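Local coordinates for protein MdcA (Pseudomonas aeruginosa, PDB 5VIT) that is the alpha subunit of malonate decarboxylase and probably acts as the transferase that exchanges acetyl for malonyl on the acyl-carrier protein, at residues Arg103-Ser108 with Leu115-Leu120; Ser369-Gly374 with Leu439-Gln444. All coordinates share one frame; numbering follows the deposited sequence.

Contact 1. Residues Arg103-Ser108 with Leu115-Leu120; sequences RKLDFS and LRIGQL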
loop_
_atom_site.group_PDB
_atom_site.type_symbol
_atom_site.label_atom_id
_atom_site.label_comp_id
_atom_site.label_asym_id
_atom_site.label_seq_id
_atom_site.Cartn_x
_atom_site.Cartn_y
_atom_site.Cartn_z
ATOM N N ARG A 103 7.969 43.163 23.781
ATOM C CA ARG A 103 6.637 42.746 24.200
ATOM C C ARG A 103 5.974 41.835 23.158
ATOM O O ARG A 103 5.429 40.777 23.491
ATOM C CB ARG A 103 5.749 43.962 24.449
ATOM C CG ARG A 103 4.409 43.595 25.071
ATOM C CD ARG A 103 3.352 44.701 24.917
ATOM N NE ARG A 103 3.872 46.016 24.518
ATOM C CZ ARG A 103 3.530 46.641 23.392
ATOM N NH1 ARG A 103 2.673 46.065 22.551
ATOM N NH2 ARG A 103 4.036 47.836 23.105
ATOM N N LYS A 104 6.017 42.251 21.897
ATOM C CA LYS A 104 5.351 41.494 20.843
ATOM C C LYS A 104 6.315 40.803 19.899
ATOM O O LYS A 104 7.426 41.290 19.613
ATOM C CB LYS A 104 4.406 42.386 20.040
ATOM C CG LYS A 104 3.046 42.536 20.694
ATOM C CD LYS A 104 2.067 43.287 19.808
ATOM C CE LYS A 104 1.618 42.446 18.597
ATOM N NZ LYS A 104 1.258 41.024 18.927
ATOM N N LEU A 105 5.851 39.664 19.399
ATOM C CA LEU A 105 6.651 38.798 18.554
ATOM C C LEU A 105 5.847 38.261 17.373
ATOM O O LEU A 105 4.819 37.613 17.559
ATOM C CB LEU A 105 7.206 37.624 19.371
ATOM C CG LEU A 105 7.991 36.536 18.627
ATOM C CD1 LEU A 105 9.293 37.087 18.036
ATOM C CD2 LEU A 105 8.251 35.324 19.536
ATOM N N ASP A 106 6.314 38.541 16.161
ATOM C CA ASP A 106 5.868 37.782 14.997
ATOM C C ASP A 106 7.046 36.976 14.469
ATOM O O ASP A 106 8.143 37.492 14.319
ATOM C CB ASP A 106 5.288 38.700 13.915
ATOM C CG ASP A 106 3.905 39.202 14.272
ATOM O OD1 ASP A 106 3.767 40.406 14.576
ATOM O OD2 ASP A 106 2.966 38.376 14.288
ATOM N N PHE A 107 6.817 35.700 14.210
ATOM C CA PHE A 107 7.911 34.808 13.885
ATOM C C PHE A 107 7.426 33.636 13.058
ATOM O O PHE A 107 6.219 33.425 12.919
ATOM C CB PHE A 107 8.593 34.311 15.164
ATOM C CG PHE A 107 7.819 33.241 15.895
ATOM C CD1 PHE A 107 8.223 31.917 15.841
ATOM C CD2 PHE A 107 6.695 33.566 16.640
ATOM C CE1 PHE A 107 7.515 30.926 16.519
ATOM C CE2 PHE A 107 5.989 32.586 17.319
ATOM C CZ PHE A 107 6.402 31.263 17.252
ATOM N N SER A 108 8.368 32.875 12.507
ATOM C CA SER A 108 8.009 31.706 11.703
ATOM C C SER A 108 8.477 30.407 12.328
ATOM O O SER A 108 7.736 29.416 12.377
ATOM C CB SER A 108 8.586 31.816 10.292
ATOM O OG SER A 108 8.386 30.600 9.585
ATOM N N LEU A 115 9.312 25.579 24.441
ATOM C CA LEU A 115 8.805 25.638 25.807
ATOM C C LEU A 115 8.861 27.057 26.378
ATOM O O LEU A 115 7.889 27.539 26.960
ATOM C CB LEU A 115 9.588 24.683 26.700
ATOM C CG LEU A 115 8.809 23.992 27.821
ATOM C CD1 LEU A 115 7.647 23.168 27.257
ATOM C CD2 LEU A 115 9.738 23.110 28.648
ATOM N N ARG A 116 9.989 27.731 26.190
ATOM C CA ARG A 116 10.179 29.054 26.768
ATOM C C ARG A 116 9.176 30.090 26.233
ATOM O O ARG A 116 8.674 30.919 26.998
ATOM C CB ARG A 116 11.615 29.537 26.540
ATOM C CG ARG A 116 11.941 30.793 27.332
ATOM C CD ARG A 116 13.420 30.959 27.555
ATOM N NE ARG A 116 13.697 32.204 28.267
ATOM C CZ ARG A 116 14.743 32.990 28.022
ATOM N NH1 ARG A 116 15.621 32.655 27.085
ATOM N NH2 ARG A 116 14.914 34.112 28.715
ATOM N N ILE A 117 8.868 30.026 24.936
ATOM C CA ILE A 117 7.918 30.954 24.333
ATOM C C ILE A 117 6.540 30.777 24.957
ATOM O O ILE A 117 5.885 31.762 25.312
ATOM C CB ILE A 117 7.839 30.774 22.803
ATOM C CG1 ILE A 117 9.043 31.453 22.143
ATOM C CG2 ILE A 117 6.553 31.364 22.264
ATOM C CD1 ILE A 117 9.195 31.170 20.668
ATOM N N GLY A 118 6.116 29.527 25.115
ATOM C CA GLY A 118 4.887 29.230 25.833
ATOM C C GLY A 118 4.922 29.750 27.264
ATOM O O GLY A 118 3.965 30.353 27.740
ATOM N N GLN A 119 6.049 29.534 27.934
ATOM C CA GLN A 119 6.257 30.028 29.290
ATOM C C GLN A 119 6.125 31.555 29.390
ATOM O O GLN A 119 5.383 32.070 30.233
ATOM C CB GLN A 119 7.636 29.592 29.800
ATOM C CG GLN A 119 7.895 30.003 31.239
ATOM C CD GLN A 119 6.918 29.336 32.204
ATOM O OE1 GLN A 119 5.929 29.942 32.634
ATOM N NE2 GLN A 119 7.189 28.075 32.542
ATOM N N LEU A 120 6.845 32.272 28.529
ATOM C CA LEU A 120 6.791 33.727 28.518
ATOM C C LEU A 120 5.404 34.236 28.146
ATOM O O LEU A 120 5.009 35.329 28.555
ATOM C CB LEU A 120 7.832 34.298 27.554
ATOM C CG LEU A 120 9.297 34.141 27.974
ATOM C CD1 LEU A 120 10.231 34.294 26.777
ATOM C CD2 LEU A 120 9.647 35.143 29.074
#

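Contact 2. Residues Ser369-Gly374 with Leu439-Gln444; sequences STVTRG and LEVARQ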
loop_
_atom_site.group_PDB
_atom_site.type_symbol
_atom_site.label_atom_id
_atom_site.label_comp_id
_atom_site.label_asym_id
_atom_site.label_seq_id
_atom_site.Cartn_x
_atom_site.Cartn_y
_atom_site.Cartn_z
ATOM N N SER A 369 0.593 18.969 12.589
ATOM C CA SER A 369 1.195 20.061 13.356
ATOM C C SER A 369 2.438 19.657 14.151
ATOM O O SER A 369 2.597 18.494 14.526
ATOM C CB SER A 369 0.144 20.646 14.302
ATOM O OG SER A 369 0.682 21.742 15.013
ATOM N N THR A 370 3.310 20.626 14.425
ATOM C CA THR A 370 4.437 20.419 15.342
ATOM C C THR A 370 4.148 21.067 16.701
ATOM O O THR A 370 4.913 20.906 17.653
ATOM C CB THR A 370 5.772 20.999 14.796
ATOM O OG1 THR A 370 5.574 22.359 14.390
ATOM C CG2 THR A 370 6.299 20.171 13.617
ATOM N N VAL A 371 3.046 21.805 16.786
ATOM C CA VAL A 371 2.658 22.447 18.043
ATOM C C VAL A 371 2.054 21.441 18.999
ATOM O O VAL A 371 0.949 20.945 18.771
ATOM C CB VAL A 371 1.633 23.573 17.832
ATOM C CG1 VAL A 371 1.070 24.025 19.182
ATOM C CG2 VAL A 371 2.263 24.728 17.068
ATOM N N THR A 372 2.780 21.130 20.062
ATOM C CA THR A 372 2.272 20.219 21.081
ATOM C C THR A 372 2.131 20.971 22.395
ATOM O O THR A 372 2.614 22.093 22.511
ATOM C CB THR A 372 3.190 19.009 21.259
ATOM O OG1 THR A 372 4.490 19.460 21.649
ATOM C CG2 THR A 372 3.296 18.221 19.948
ATOM N N ARG A 373 1.489 20.348 23.382
ATOM C CA ARG A 373 1.124 21.035 24.624
ATOM C C ARG A 373 2.297 21.776 25.274
ATOM O O ARG A 373 3.382 21.216 25.474
ATOM C CB ARG A 373 0.512 20.048 25.631
ATOM C CG ARG A 373 0.049 20.723 26.921
ATOM C CD ARG A 373 -0.473 19.745 27.968
ATOM N NE ARG A 373 -0.867 20.436 29.198
ATOM C CZ ARG A 373 -0.050 20.701 30.214
ATOM N NH1 ARG A 373 1.223 20.327 30.167
ATOM N NH2 ARG A 373 -0.507 21.338 31.287
ATOM N N GLY A 374 2.074 23.055 25.564
ATOM C CA GLY A 374 3.088 23.906 26.167
ATOM C C GLY A 374 4.197 24.318 25.215
ATOM O O GLY A 374 5.015 25.179 25.541
ATOM N N LEU A 439 -5.288 22.231 19.196
ATOM C CA LEU A 439 -6.618 22.752 19.529
ATOM C C LEU A 439 -6.628 23.390 20.918
ATOM O O LEU A 439 -7.052 24.541 21.073
ATOM C CB LEU A 439 -7.674 21.647 19.452
ATOM C CG LEU A 439 -7.947 21.112 18.046
ATOM C CD1 LEU A 439 -9.172 20.227 18.064
ATOM C CD2 LEU A 439 -8.172 22.263 17.123
ATOM N N GLU A 440 -6.134 22.648 21.911
ATOM C CA GLU A 440 -6.030 23.150 23.281
ATOM C C GLU A 440 -5.013 24.272 23.422
ATOM O O GLU A 440 -5.211 25.194 24.198
ATOM C CB GLU A 440 -5.679 22.024 24.245
ATOM C CG GLU A 440 -6.847 21.599 25.096
ATOM C CD GLU A 440 -7.478 22.773 25.840
ATOM O OE1 GLU A 440 -6.758 23.482 26.583
ATOM O OE2 GLU A 440 -8.699 22.985 25.665
ATOM N N VAL A 441 -3.925 24.206 22.667
ATOM C CA VAL A 441 -2.969 25.299 22.683
ATOM C C VAL A 441 -3.635 26.608 22.234
ATOM O O VAL A 441 -3.403 27.673 22.815
ATOM C CB VAL A 441 -1.766 24.990 21.800
ATOM C CG1 VAL A 441 -0.858 26.204 21.689
ATOM C CG2 VAL A 441 -1.005 23.807 22.383
ATOM N N ALA A 442 -4.492 26.524 21.223
ATOM C CA ALA A 442 -5.164 27.719 20.738
ATOM C C ALA A 442 -6.073 28.284 21.827
ATOM O O ALA A 442 -6.080 29.503 22.077
ATOM C CB ALA A 442 -5.950 27.429 19.472
ATOM N N ARG A 443 -6.820 27.398 22.483
ATOM C CA ARG A 443 -7.723 27.824 23.543
ATOM C C ARG A 443 -6.941 28.461 24.697
ATOM O O ARG A 443 -7.344 29.498 25.208
ATOM C CB ARG A 443 -8.571 26.649 24.040
ATOM C CG ARG A 443 -9.406 26.001 22.950
ATOM C CD ARG A 443 -10.473 25.068 23.501
ATOM N NE ARG A 443 -11.008 24.169 22.468
ATOM C CZ ARG A 443 -10.716 22.866 22.367
ATOM N NH1 ARG A 443 -9.902 22.284 23.249
ATOM N NH2 ARG A 443 -11.255 22.129 21.393
ATOM N N GLN A 444 -5.813 27.868 25.077
ATOM C CA GLN A 444 -4.996 28.399 26.173
ATOM C C GLN A 444 -4.278 29.691 25.808
ATOM O O GLN A 444 -3.998 30.513 26.678
ATOM C CB GLN A 444 -3.960 27.368 26.632
ATOM C CG GLN A 444 -4.559 26.052 27.077
ATOM C CD GLN A 444 -5.241 26.148 28.425
ATOM O OE1 GLN A 444 -4.811 26.910 29.296
ATOM N NE2 GLN A 444 -6.319 25.383 28.602
#

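Contact 1. Residues Arg103-Ser108 with Leu115-Leu120
Ile117 reaches from the helix to the strand and sets its CD1 methyl against the ends of Leu105 and Phe107. CD1 lies 4.4 Å from Leu105 CD2 and equally 4.4 Å from Phe107 CZ, so one methyl serves both partners in a loose van der Waals contact. The isoleucine can do this because CD1 is anti to CA (chi2 171°), which stretches the branch away from the helix. It approaches the phenyl ring obliquely at its far end. Leu105 and Phe107 both send their CB toward the helix from the same side of the strand, and Leu105 CD2 also touches the ring, 3.7 Å from Phe107 CD2; the three groups form a small triangle. Phe107 CG lies between its own backbone N and carbonyl carbon (chi1 76°), which carries the ring out from the strand beside the Leu105 side chain. The backbones stay well apart, Leu105 CA and Ile117 CA being 9.8 Å from each other, and no hydrogen bond joins them. Met83 and Leu126 extend the apolar layer around Leu105, Ile128 and Ile131 around the ring, and Leu94 of helix 91-98 beside Ile117. On the other face of the strand Asp106 is buried but satisfied, accepting from His82 NE2 and Ala130 N. The helix runs back roughly antiparallel to the strand, its apolar side laid on the parallel sheet, as in the beta-alpha-beta unit made here by strand 102-107, helix 114-122 and strand 127-131.

Contact 2. Residues Ser369-Gly374 with Leu439-Gln444
Val441 is the residue of 439-444 that meets the loop 369-374, and the helix turn around it begins with Leu439, whose O receives Arg443 N. Glu440 turns its carboxylate along the helix: OE2 takes a salt bridge from Arg443 NH1 at 2.8 Å, approached on the anti side, 25° out of the carboxylate plane. Next comes Val441, its CB directed at the loop. With CG1 anti to the backbone N (chi1 173°), both methyls point out from the helix and straddle one methyl of Val371, CG1 and CG2 each 3.8 Å from Val371 CG1. CG2 also comes to 4.0 Å from Thr372 O and 4.2 Å from Arg373 CA, so it rests on the loop backbone as well. At its start the loop makes an ST turn, in which Ser369 OG accepts from Val371 N at 3.0 Å and itself bonds to Pro451 O. Just ahead of this helical turn, Asp437 OD2 accepts from Arg373 N, a polar tie beside the valine pair. Arg443 brings its guanidinium nearly edge-on to Glu440. Gln444 holds the other oxygen, NE2 to Glu440 OE1 at 2.8 Å and nearly along its C-O axis.

From the N terminus, contact 1 comes first: only six residues separate strand segment 103-108 from helix segment 115-120, a tight closure within the eight-stranded parallel sheet region. Contact 2 opens much later and spans 64 residues, bringing the loop after strand 368-369 against helix 437-445; strand 416-420 of the mixed sheet lies in the chain between. The two are therefore in series, neither nested nor crossed. In space they are neighbours, with centres about 13 Å apart, and meet where Leu115 CD1 packs on Gly374 O at 3.7 Å. Helix 114-122, one of those packed on the parallel sheet, thus borders the loop of contact 2.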